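Local atomic coordinates of peptidoglycan D,D-transpeptidase MrdA (Pseudomonas aeruginosa, PDB entry 7KIS), a protein that probably cross-links the peptide stems of cell-wall peptidoglycan as a penicillin-binding D,D-transpeptidase, and is the target of beta-lactams and diazabicyclooctane inhibitors. Residues A380-S384 / R521-R525; M513-H518 / Y533-S539; H565-V569 / S590-A596. All coordinates share one frame; numbering follows the deposited sequence.

Contact 1. Residues A380-S384 / R521-R525; sequences AIYRS and RGTAR. With C9D ((2S,5R)-1-formyl-N'-[(3R)-pyrrolidine-3-carbonyl]-5-[(sulfooxy)amino]piperidine-2-carbohydrazide), chain C.
Y382, the last residue of helix 377-382, and R383 just after it meet the loop 521-525 mainly through polar groups. The phenol accepts a weak hydrogen bond from R521: NH2 lies 2.7 Å from Y382 OH and approaches at the rim of the ring, near its plane. Ring and guanidinium are turned only 23° apart, so they meet edge to edge rather than stack. The tyrosine reaches the arginine because its CG lies between the backbone N and the carbonyl carbon (chi1 61°).

T523 N gives a weak backbone bond of 3.3 Å to Y382 O, and the same carbonyl receives the CA-H of G522, with CA 3.4 Å from Y382 O.

R383 NH1 comes close to R521 O at a poor angle for a bond and lies 4.4 Å from NH1 of R525, a like charge; R383 NE has a long, weak ion pair with D372, and R525 NH1 bonds weakly to G522 O.

T523 lays its CG2 against the tyrosine carbonyl, 3.7 Å from Y382 O, while its OG1 is hydrogen-bonded to S539. T523 CB stands 3.4 Å from OAE of the ligand sulfate. S384, bonded through OG to K330, closes the helix in a Schellman motif and is the serine of the second active-site motif of penicillin-binding transpeptidases, SxN in many relatives and S-N-D here.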
loop_
_atom_site.group_PDB
_atom_site.type_symbol
_atom_site.label_atom_id
_atom_site.label_comp_id
_atom_site.label_asym_id
_atom_site.label_seq_id
_atom_site.Cartn_x
_atom_site.Cartn_y
_atom_site.Cartn_z
ATOM N N ALA A 380 -24.129 7.750 0.892
ATOM C CA ALA A 380 -22.927 8.572 0.798
ATOM C C ALA A 380 -21.725 7.781 0.306
ATOM O O ALA A 380 -20.806 8.365 -0.272
ATOM C CB ALA A 380 -22.609 9.201 2.148
ATOM N N ILE A 381 -21.685 6.472 0.558
ATOM C CA ILE A 381 -20.517 5.690 0.164
ATOM C C ILE A 381 -20.622 5.236 -1.289
ATOM O O ILE A 381 -19.714 5.481 -2.091
ATOM C CB ILE A 381 -20.312 4.500 1.120
ATOM C CG1 ILE A 381 -20.049 5.006 2.542
ATOM C CG2 ILE A 381 -19.153 3.644 0.643
ATOM C CD1 ILE A 381 -19.275 4.042 3.419
ATOM N N TYR A 382 -21.727 4.581 -1.664
ATOM C CA TYR A 382 -21.809 4.059 -3.024
ATOM C C TYR A 382 -22.073 5.141 -4.064
ATOM O O TYR A 382 -22.019 4.850 -5.262
ATOM C CB TYR A 382 -22.866 2.946 -3.135
ATOM C CG TYR A 382 -24.303 3.308 -2.800
ATOM C CD1 TYR A 382 -25.042 4.168 -3.608
ATOM C CD2 TYR A 382 -24.939 2.739 -1.704
ATOM C CE1 TYR A 382 -26.356 4.480 -3.308
ATOM C CE2 TYR A 382 -26.252 3.043 -1.398
ATOM C CZ TYR A 382 -26.957 3.912 -2.204
ATOM O OH TYR A 382 -28.264 4.216 -1.900
ATOM N N ARG A 383 -22.357 6.372 -3.642
ATOM C CA ARG A 383 -22.365 7.514 -4.541
ATOM C C ARG A 383 -21.205 8.465 -4.296
ATOM O O ARG A 383 -21.023 9.406 -5.075
ATOM C CB ARG A 383 -23.687 8.286 -4.425
ATOM C CG ARG A 383 -24.866 7.579 -5.069
ATOM C CD ARG A 383 -25.572 8.469 -6.079
ATOM N NE ARG A 383 -24.660 8.979 -7.100
ATOM C CZ ARG A 383 -24.305 8.306 -8.189
ATOM N NH1 ARG A 383 -24.782 7.088 -8.406
ATOM N NH2 ARG A 383 -23.471 8.851 -9.065
ATOM N N SER A 384 -20.407 8.225 -3.261
ATOM C CA SER A 384 -19.325 9.110 -2.835
ATOM C C SER A 384 -19.770 10.572 -2.853
ATOM O O SER A 384 -19.240 11.412 -3.582
ATOM C CB SER A 384 -18.086 8.905 -3.706
ATOM O OG SER A 384 -16.988 9.647 -3.199
ATOM N N ARG A 521 -26.791 1.753 -8.060
ATOM C CA ARG A 521 -26.337 3.116 -8.300
ATOM C C ARG A 521 -24.904 3.317 -7.827
ATOM O O ARG A 521 -24.514 4.432 -7.473
ATOM C CB ARG A 521 -27.248 4.122 -7.606
ATOM C CG ARG A 521 -28.420 4.603 -8.423
ATOM C CD ARG A 521 -29.204 5.543 -7.559
ATOM N NE ARG A 521 -29.086 5.125 -6.164
ATOM C CZ ARG A 521 -29.990 5.383 -5.233
ATOM N NH1 ARG A 521 -31.070 6.068 -5.553
ATOM N NH2 ARG A 521 -29.812 4.967 -3.985
ATOM N N GLY A 522 -24.107 2.255 -7.823
ATOM C CA GLY A 522 -22.724 2.383 -7.427
ATOM C C GLY A 522 -21.888 3.025 -8.517
ATOM O O GLY A 522 -22.189 2.928 -9.705
ATOM N N THR A 523 -20.823 3.706 -8.094
ATOM C CA THR A 523 -19.935 4.339 -9.062
ATOM C C THR A 523 -19.251 3.301 -9.940
ATOM O O THR A 523 -19.005 3.553 -11.125
ATOM C CB THR A 523 -18.897 5.200 -8.344
ATOM O OG1 THR A 523 -18.145 4.386 -7.435
ATOM C CG2 THR A 523 -19.578 6.320 -7.571
ATOM N N ALA A 524 -18.942 2.134 -9.382
ATOM C CA ALA A 524 -18.282 1.047 -10.096
ATOM C C ALA A 524 -19.227 -0.134 -10.291
ATOM O O ALA A 524 -18.830 -1.295 -10.177
ATOM C CB ALA A 524 -17.017 0.608 -9.363
ATOM N N ARG A 525 -20.499 0.155 -10.589
ATOM C CA ARG A 525 -21.484 -0.907 -10.764
ATOM C C ARG A 525 -21.164 -1.781 -11.969
ATOM O O ARG A 525 -21.520 -2.966 -11.990
ATOM C CB ARG A 525 -22.879 -0.298 -10.911
ATOM C CG ARG A 525 -22.958 0.781 -11.985
ATOM C CD ARG A 525 -24.384 1.247 -12.230
ATOM N NE ARG A 525 -24.422 2.413 -13.110
ATOM C CZ ARG A 525 -24.272 3.667 -12.695
ATOM N NH1 ARG A 525 -24.079 3.921 -11.409
ATOM N NH2 ARG A 525 -24.317 4.667 -13.564
HETATM O OAF C9D C . -14.473 6.729 -9.422
HETATM S SAY C9D C . -15.194 8.052 -9.222
HETATM O OAD C9D C . -14.979 8.963 -10.412
HETATM O OAE C9D C . -16.634 7.600 -9.124
HETATM O OAR C9D C . -14.691 8.814 -7.791
HETATM N NAQ C9D C . -15.834 9.460 -7.206
HETATM C CAU C9D C . -15.674 10.970 -7.262
HETATM C CAJ C9D C . -14.523 11.304 -8.135
HETATM C CB C9D C . -14.173 12.739 -8.103
HETATM C CAM C9D C . -15.537 11.521 -5.841
HETATM N N C9D C . -14.263 12.301 -5.607
HETATM C CAG C9D C . -13.296 11.791 -4.634
HETATM O OAA C9D C . -12.130 11.942 -4.826
HETATM C CA C9D C . -13.753 13.200 -6.711
HETATM C C C9D C . -14.268 14.616 -6.514
HETATM O O C9D C . -14.018 15.436 -7.327
HETATM N NAP C9D C . -15.083 14.985 -5.331
HETATM N NAO C9D C . -15.520 16.334 -5.242
HETATM C CAS C9D C . -14.540 17.412 -5.112
HETATM O OAB C9D C . -13.378 17.170 -5.067
HETATM C CAV C9D C . -15.037 18.907 -5.040
HETATM C CAI C9D C . -16.140 19.099 -6.140
HETATM C CAH C9D C . -15.445 19.944 -7.288
HETATM N NAN C9D C . -14.486 20.646 -6.652
HETATM C CAL C9D C . -14.006 19.732 -5.375
#

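Contact 2. Residues M513-H518 / Y533-S539; sequences MQQVVH and YLIAGKS. With C9D ((2S,5R)-1-formyl-N'-[(3R)-pyrrolidine-3-carbonyl]-5-[(sulfooxy)amino]piperidine-2-carbohydrazide), chain C.
A single ring nitrogen of H518 faces both a donor and an acceptor of the opposite segment. NE2 lies 3.3 Å from I535 N, which meets the ring edge in its plane, and 3.4 Å from Y533 O, also near that plane. Both bonds are weak, and they are alternatives: NE2 takes the amide hydrogen when bare and can give one to Y533 O only when protonated. The ring is also sandwiched: L534 CD2 covers one face, 3.9 Å from the centroid of the H518 ring and 14° off its normal, and V517 CG1 of its own helix the other.

Further along, Q514 CA lies 3.8 Å from A536 CA. M513 O receives a weak bond from G537 N, doubtful in detail because the two carbonyl oxygens come too close to be taken literally. The carbonyl oxygen of G537 lies 3.2 Å from V516 CB. M513 bends at chi3 (70°), bringing CE to 3.5 Å from A536 O. V517 CG2 meets I535 CG2 at 4.0 Å.

The strand carries K538 and S539, which begin the KTG-type motif (K-S-G here); S539 OG, hydrogen-bonded to T523, also bonds weakly to sulfate oxygen OAF of the ligand.

Helix 504-518 crosses strand 536-541, an edge of the five-stranded sheet, at 73° between segment axes. Strand 566-572 pairs with that strand's other side, helix 591-607 covers Y533 and I535, and helix 330-340 meets M513 and K538.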
loop_
_atom_site.group_PDB
_atom_site.type_symbol
_atom_site.label_atom_id
_atom_site.label_comp_id
_atom_site.label_asym_id
_atom_site.label_seq_id
_atom_site.Cartn_x
_atom_site.Cartn_y
_atom_site.Cartn_z
ATOM N N MET A 513 -19.330 0.104 1.166
ATOM C CA MET A 513 -18.294 -0.220 0.193
ATOM C C MET A 513 -18.727 -1.356 -0.723
ATOM O O MET A 513 -18.315 -1.409 -1.888
ATOM C CB MET A 513 -16.996 -0.596 0.907
ATOM C CG MET A 513 -16.364 0.521 1.710
ATOM S SD MET A 513 -14.846 -0.029 2.513
ATOM C CE MET A 513 -13.760 -0.225 1.102
ATOM N N GLN A 514 -19.544 -2.279 -0.212
ATOM C CA GLN A 514 -19.998 -3.403 -1.023
ATOM C C GLN A 514 -20.907 -2.942 -2.156
ATOM O O GLN A 514 -20.809 -3.447 -3.281
ATOM C CB GLN A 514 -20.720 -4.414 -0.135
ATOM C CG GLN A 514 -20.884 -5.788 -0.738
ATOM C CD GLN A 514 -21.410 -6.785 0.270
ATOM O OE1 GLN A 514 -22.404 -7.469 0.024
ATOM N NE2 GLN A 514 -20.750 -6.869 1.419
ATOM N N GLN A 515 -21.789 -1.980 -1.885
ATOM C CA GLN A 515 -22.690 -1.462 -2.907
ATOM C C GLN A 515 -21.999 -0.518 -3.882
ATOM O O GLN A 515 -22.617 -0.118 -4.875
ATOM C CB GLN A 515 -23.885 -0.759 -2.256
ATOM C CG GLN A 515 -24.720 -1.669 -1.368
ATOM C CD GLN A 515 -25.300 -2.852 -2.122
ATOM O OE1 GLN A 515 -24.847 -3.986 -1.960
ATOM N NE2 GLN A 515 -26.307 -2.593 -2.950
ATOM N N VAL A 516 -20.747 -0.140 -3.615
ATOM C CA VAL A 516 -19.981 0.655 -4.571
ATOM C C VAL A 516 -19.823 -0.100 -5.886
ATOM O O VAL A 516 -19.903 0.486 -6.972
ATOM C CB VAL A 516 -18.617 1.038 -3.966
ATOM C CG1 VAL A 516 -17.730 1.703 -5.008
ATOM C CG2 VAL A 516 -18.808 1.946 -2.762
ATOM N N VAL A 517 -19.612 -1.414 -5.810
ATOM C CA VAL A 517 -19.262 -2.213 -6.978
ATOM C C VAL A 517 -20.483 -2.976 -7.480
ATOM O O VAL A 517 -20.607 -3.247 -8.679
ATOM C CB VAL A 517 -18.103 -3.173 -6.649
ATOM C CG1 VAL A 517 -17.686 -3.964 -7.879
ATOM C CG2 VAL A 517 -16.920 -2.395 -6.091
ATOM N N HIS A 518 -21.407 -3.306 -6.577
ATOM C CA HIS A 518 -22.555 -4.127 -6.929
ATOM C C HIS A 518 -23.897 -3.419 -6.814
ATOM O O HIS A 518 -24.898 -3.957 -7.302
ATOM C CB HIS A 518 -22.590 -5.395 -6.062
ATOM C CG HIS A 518 -21.467 -6.346 -6.339
ATOM N ND1 HIS A 518 -21.478 -7.219 -7.406
ATOM C CD2 HIS A 518 -20.299 -6.561 -5.688
ATOM C CE1 HIS A 518 -20.364 -7.930 -7.401
ATOM N NE2 HIS A 518 -19.633 -7.551 -6.368
ATOM N N TYR A 533 -17.620 -12.821 -7.238
ATOM C CA TYR A 533 -17.551 -12.702 -5.790
ATOM C C TYR A 533 -17.886 -11.269 -5.410
ATOM O O TYR A 533 -17.746 -10.344 -6.215
ATOM C CB TYR A 533 -16.165 -13.088 -5.257
ATOM C CG TYR A 533 -15.026 -12.454 -6.023
ATOM C CD1 TYR A 533 -14.426 -13.116 -7.084
ATOM C CD2 TYR A 533 -14.554 -11.189 -5.690
ATOM C CE1 TYR A 533 -13.390 -12.541 -7.789
ATOM C CE2 TYR A 533 -13.515 -10.606 -6.393
ATOM C CZ TYR A 533 -12.938 -11.288 -7.442
ATOM O OH TYR A 533 -11.905 -10.719 -8.148
ATOM N N LEU A 534 -18.330 -11.092 -4.171
ATOM C CA LEU A 534 -18.681 -9.763 -3.695
ATOM C C LEU A 534 -17.417 -8.961 -3.416
ATOM O O LEU A 534 -16.475 -9.461 -2.792
ATOM C CB LEU A 534 -19.550 -9.856 -2.441
ATOM C CG LEU A 534 -20.966 -10.388 -2.678
ATOM C CD1 LEU A 534 -21.786 -10.335 -1.400
ATOM C CD2 LEU A 534 -21.655 -9.615 -3.795
ATOM N N ILE A 535 -17.394 -7.718 -3.885
ATOM C CA ILE A 535 -16.255 -6.825 -3.712
ATOM C C ILE A 535 -16.713 -5.637 -2.883
ATOM O O ILE A 535 -17.670 -4.945 -3.254
ATOM C CB ILE A 535 -15.684 -6.358 -5.060
ATOM C CG1 ILE A 535 -15.244 -7.558 -5.901
ATOM C CG2 ILE A 535 -14.531 -5.389 -4.845
ATOM C CD1 ILE A 535 -15.197 -7.275 -7.387
ATOM N N ALA A 536 -16.036 -5.402 -1.762
ATOM C CA ALA A 536 -16.298 -4.235 -0.924
ATOM C C ALA A 536 -15.152 -3.258 -1.158
ATOM O O ALA A 536 -14.105 -3.326 -0.513
ATOM C CB ALA A 536 -16.428 -4.629 0.542
ATOM N N GLY A 537 -15.358 -2.344 -2.105
ATOM C CA GLY A 537 -14.337 -1.396 -2.499
ATOM C C GLY A 537 -14.894 0.014 -2.574
ATOM O O GLY A 537 -16.060 0.262 -2.263
ATOM N N LYS A 538 -14.021 0.934 -2.980
ATOM C CA LYS A 538 -14.431 2.314 -3.206
ATOM C C LYS A 538 -13.419 2.993 -4.114
ATOM O O LYS A 538 -12.209 2.878 -3.894
ATOM C CB LYS A 538 -14.575 3.098 -1.903
ATOM C CG LYS A 538 -15.139 4.484 -2.150
ATOM C CD LYS A 538 -15.289 5.285 -0.885
ATOM C CE LYS A 538 -16.095 6.535 -1.158
ATOM N NZ LYS A 538 -15.647 7.165 -2.429
ATOM N N SER A 539 -13.917 3.697 -5.122
ATOM C CA SER A 539 -13.065 4.412 -6.056
ATOM C C SER A 539 -12.847 5.848 -5.596
ATOM O O SER A 539 -13.586 6.386 -4.768
ATOM C CB SER A 539 -13.677 4.406 -7.457
ATOM O OG SER A 539 -15.085 4.553 -7.401
HETATM O OAF C9D C . -14.473 6.729 -9.422
HETATM S SAY C9D C . -15.194 8.052 -9.222
HETATM O OAD C9D C . -14.979 8.963 -10.412
HETATM O OAE C9D C . -16.634 7.600 -9.124
HETATM O OAR C9D C . -14.691 8.814 -7.791
HETATM N NAQ C9D C . -15.834 9.460 -7.206
HETATM C CAU C9D C . -15.674 10.970 -7.262
HETATM C CAJ C9D C . -14.523 11.304 -8.135
HETATM C CB C9D C . -14.173 12.739 -8.103
HETATM C CAM C9D C . -15.537 11.521 -5.841
HETATM N N C9D C . -14.263 12.301 -5.607
HETATM C CAG C9D C . -13.296 11.791 -4.634
HETATM O OAA C9D C . -12.130 11.942 -4.826
HETATM C CA C9D C . -13.753 13.200 -6.711
HETATM C C C9D C . -14.268 14.616 -6.514
HETATM O O C9D C . -14.018 15.436 -7.327
HETATM N NAP C9D C . -15.083 14.985 -5.331
HETATM N NAO C9D C . -15.520 16.334 -5.242
HETATM C CAS C9D C . -14.540 17.412 -5.112
HETATM O OAB C9D C . -13.378 17.170 -5.067
HETATM C CAV C9D C . -15.037 18.907 -5.040
HETATM C CAI C9D C . -16.140 19.099 -6.140
HETATM C CAH C9D C . -15.445 19.944 -7.288
HETATM N NAN C9D C . -14.486 20.646 -6.652
HETATM C CAL C9D C . -14.006 19.732 -5.375
#

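Contact 3. Residues H565-V569 / S590-A596; sequences HALFV and SGSGVAA. With C9D ((2S,5R)-1-formyl-N'-[(3R)-pyrrolidine-3-carbonyl]-5-[(sulfooxy)amino]piperidine-2-carbohydrazide), chain C.
The ring of F568 lies flat against A596, whose CB stands over one face, 3.8 Å from the centroid of the F568 ring and 27° off its normal. That CH-pi approach is offset toward the rim on the CD2 side, so the methyl meets CD2 and CE2 rather than the middle of the ring. It depends on the phenylalanine torsion: CG is opposite the backbone N (chi1 -168°), which carries the ring out alongside the helix. Nearer the backbone, F568 CB touches A595 CB at 3.7 Å, and A595 CB also rests on the carbonyl carbon of L567.

In the penicillin-binding transpeptidase fold, helices pack against a central antiparallel sheet, and here helix 591-607 crosses strand 566-572 at 70° between the segment axes. Small residues allow the close approach: G591 CA comes to 3.6 Å from L567 O, where no side chain intervenes.

At the other end A566 points its methyl at the helix. Its CB lies beside S590 O and meets V594 CG1 at 3.7 Å, with A595 CB a little further off. L567 turns to the opposite side of the strand, toward helix 459-470. Where the helix meets the pocket, S592 OG lies 3.3 Å from the ligand sulfate oxygen OAF, while S590 OG and S592 OG share a weak hydrogen bond.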
loop_
_atom_site.group_PDB
_atom_site.type_symbol
_atom_site.label_atom_id
_atom_site.label_comp_id
_atom_site.label_asym_id
_atom_site.label_seq_id
_atom_site.Cartn_x
_atom_site.Cartn_y
_atom_site.Cartn_z
ATOM N N HIS A 565 -4.723 11.393 -10.959
ATOM C CA HIS A 565 -4.605 9.954 -10.750
ATOM C C HIS A 565 -5.929 9.326 -10.327
ATOM O O HIS A 565 -6.692 9.903 -9.545
ATOM C CB HIS A 565 -3.546 9.659 -9.687
ATOM C CG HIS A 565 -2.302 10.480 -9.822
ATOM N ND1 HIS A 565 -1.636 10.631 -11.018
ATOM C CD2 HIS A 565 -1.600 11.191 -8.908
ATOM C CE1 HIS A 565 -0.580 11.402 -10.837
ATOM N NE2 HIS A 565 -0.535 11.755 -9.565
ATOM N N ALA A 566 -6.194 8.133 -10.856
ATOM C CA ALA A 566 -7.357 7.340 -10.481
ATOM C C ALA A 566 -6.982 6.347 -9.387
ATOM O O ALA A 566 -5.931 5.703 -9.450
ATOM C CB ALA A 566 -7.919 6.599 -11.694
ATOM N N LEU A 567 -7.849 6.226 -8.383
ATOM C CA LEU A 567 -7.599 5.377 -7.227
ATOM C C LEU A 567 -8.776 4.437 -7.002
ATOM O O LEU A 567 -9.931 4.792 -7.251
ATOM C CB LEU A 567 -7.359 6.210 -5.958
ATOM C CG LEU A 567 -5.923 6.611 -5.613
ATOM C CD1 LEU A 567 -5.367 7.576 -6.644
ATOM C CD2 LEU A 567 -5.862 7.228 -4.226
ATOM N N PHE A 568 -8.469 3.230 -6.526
ATOM C CA PHE A 568 -9.506 2.276 -6.135
ATOM C C PHE A 568 -8.913 1.287 -5.146
ATOM O O PHE A 568 -7.900 0.645 -5.443
ATOM C CB PHE A 568 -10.072 1.537 -7.351
ATOM C CG PHE A 568 -11.324 0.748 -7.058
ATOM C CD1 PHE A 568 -11.255 -0.517 -6.501
ATOM C CD2 PHE A 568 -12.569 1.268 -7.347
ATOM C CE1 PHE A 568 -12.399 -1.244 -6.239
ATOM C CE2 PHE A 568 -13.719 0.551 -7.083
ATOM C CZ PHE A 568 -13.632 -0.709 -6.528
ATOM N N VAL A 569 -9.541 1.168 -3.982
ATOM C CA VAL A 569 -9.198 0.155 -2.998
ATOM C C VAL A 569 -10.360 -0.829 -2.897
ATOM O O VAL A 569 -11.457 -0.583 -3.395
ATOM C CB VAL A 569 -8.864 0.770 -1.624
ATOM C CG1 VAL A 569 -7.884 1.922 -1.779
ATOM C CG2 VAL A 569 -10.136 1.233 -0.927
ATOM N N SER A 590 -10.466 8.285 -14.136
ATOM C CA SER A 590 -11.669 7.593 -13.675
ATOM C C SER A 590 -11.285 6.516 -12.668
ATOM O O SER A 590 -10.842 5.432 -13.044
ATOM C CB SER A 590 -12.422 6.992 -14.860
ATOM O OG SER A 590 -13.737 6.596 -14.505
ATOM N N GLY A 591 -11.483 6.795 -11.384
ATOM C CA GLY A 591 -11.280 5.759 -10.390
ATOM C C GLY A 591 -12.234 4.599 -10.601
ATOM O O GLY A 591 -11.895 3.440 -10.374
ATOM N N SER A 592 -13.446 4.904 -11.032
ATOM C CA SER A 592 -14.450 3.898 -11.342
ATOM C C SER A 592 -14.212 3.179 -12.674
ATOM O O SER A 592 -14.712 2.057 -12.839
ATOM C CB SER A 592 -15.814 4.533 -11.332
ATOM O OG SER A 592 -15.837 5.644 -12.192
ATOM N N GLY A 593 -13.500 3.790 -13.625
ATOM C CA GLY A 593 -13.415 3.243 -14.970
ATOM C C GLY A 593 -12.108 2.573 -15.350
ATOM O O GLY A 593 -12.096 1.705 -16.231
ATOM N N VAL A 594 -10.996 2.958 -14.718
ATOM C CA VAL A 594 -9.694 2.352 -14.974
ATOM C C VAL A 594 -9.111 1.709 -13.718
ATOM O O VAL A 594 -8.608 0.581 -13.763
ATOM C CB VAL A 594 -8.699 3.370 -15.591
ATOM C CG1 VAL A 594 -8.586 4.625 -14.755
ATOM C CG2 VAL A 594 -7.329 2.742 -15.796
ATOM N N ALA A 595 -9.173 2.407 -12.581
ATOM C CA ALA A 595 -8.586 1.862 -11.359
ATOM C C ALA A 595 -9.414 0.713 -10.803
ATOM O O ALA A 595 -8.864 -0.204 -10.182
ATOM C CB ALA A 595 -8.435 2.965 -10.311
ATOM N N ALA A 596 -10.733 0.738 -11.015
ATOM C CA ALA A 596 -11.571 -0.348 -10.509
ATOM C C ALA A 596 -11.341 -1.654 -11.263
ATOM O O ALA A 596 -11.187 -2.699 -10.607
ATOM C CB ALA A 596 -13.044 0.071 -10.530
HETATM O OAF C9D C . -14.473 6.729 -9.422
HETATM S SAY C9D C . -15.194 8.052 -9.222
HETATM O OAD C9D C . -14.979 8.963 -10.412
HETATM O OAE C9D C . -16.634 7.600 -9.124
HETATM O OAR C9D C . -14.691 8.814 -7.791
HETATM N NAQ C9D C . -15.834 9.460 -7.206
HETATM C CAU C9D C . -15.674 10.970 -7.262
HETATM C CAJ C9D C . -14.523 11.304 -8.135
HETATM C CB C9D C . -14.173 12.739 -8.103
HETATM C CAM C9D C . -15.537 11.521 -5.841
HETATM N N C9D C . -14.263 12.301 -5.607
HETATM C CAG C9D C . -13.296 11.791 -4.634
HETATM O OAA C9D C . -12.130 11.942 -4.826
HETATM C CA C9D C . -13.753 13.200 -6.711
HETATM C C C9D C . -14.268 14.616 -6.514
HETATM O O C9D C . -14.018 15.436 -7.327
HETATM N NAP C9D C . -15.083 14.985 -5.331
HETATM N NAO C9D C . -15.520 16.334 -5.242
HETATM C CAS C9D C . -14.540 17.412 -5.112
HETATM O OAB C9D C . -13.378 17.170 -5.067
HETATM C CAV C9D C . -15.037 18.907 -5.040
HETATM C CAI C9D C . -16.140 19.099 -6.140
HETATM C CAH C9D C . -15.445 19.944 -7.288
HETATM N NAN C9D C . -14.486 20.646 -6.652
HETATM C CAL C9D C . -14.006 19.732 -5.375
#

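All three contacts touch the one ligand, mostly around its sulfate. Contacts 1 and 2, with centres about 9 Å apart, are joined by S384 OG to K538 NZ at 2.9 Å and by T523 OG1 to S539 OG at 3.1 Å, both probable hydrogen bonds. Contact 3 lies about 13 Å from each, centre to centre. It joins contact 2 through K538 N and V569 O, 3.0 Å apart in neighbouring strands, and contact 1 through A524 CB against F568 CE2 at 4.0 Å. The side chain of S327, the predicted acyl-ester serine, is about 3 Å from that of K538 and about 8 Å from those of T523 and L567.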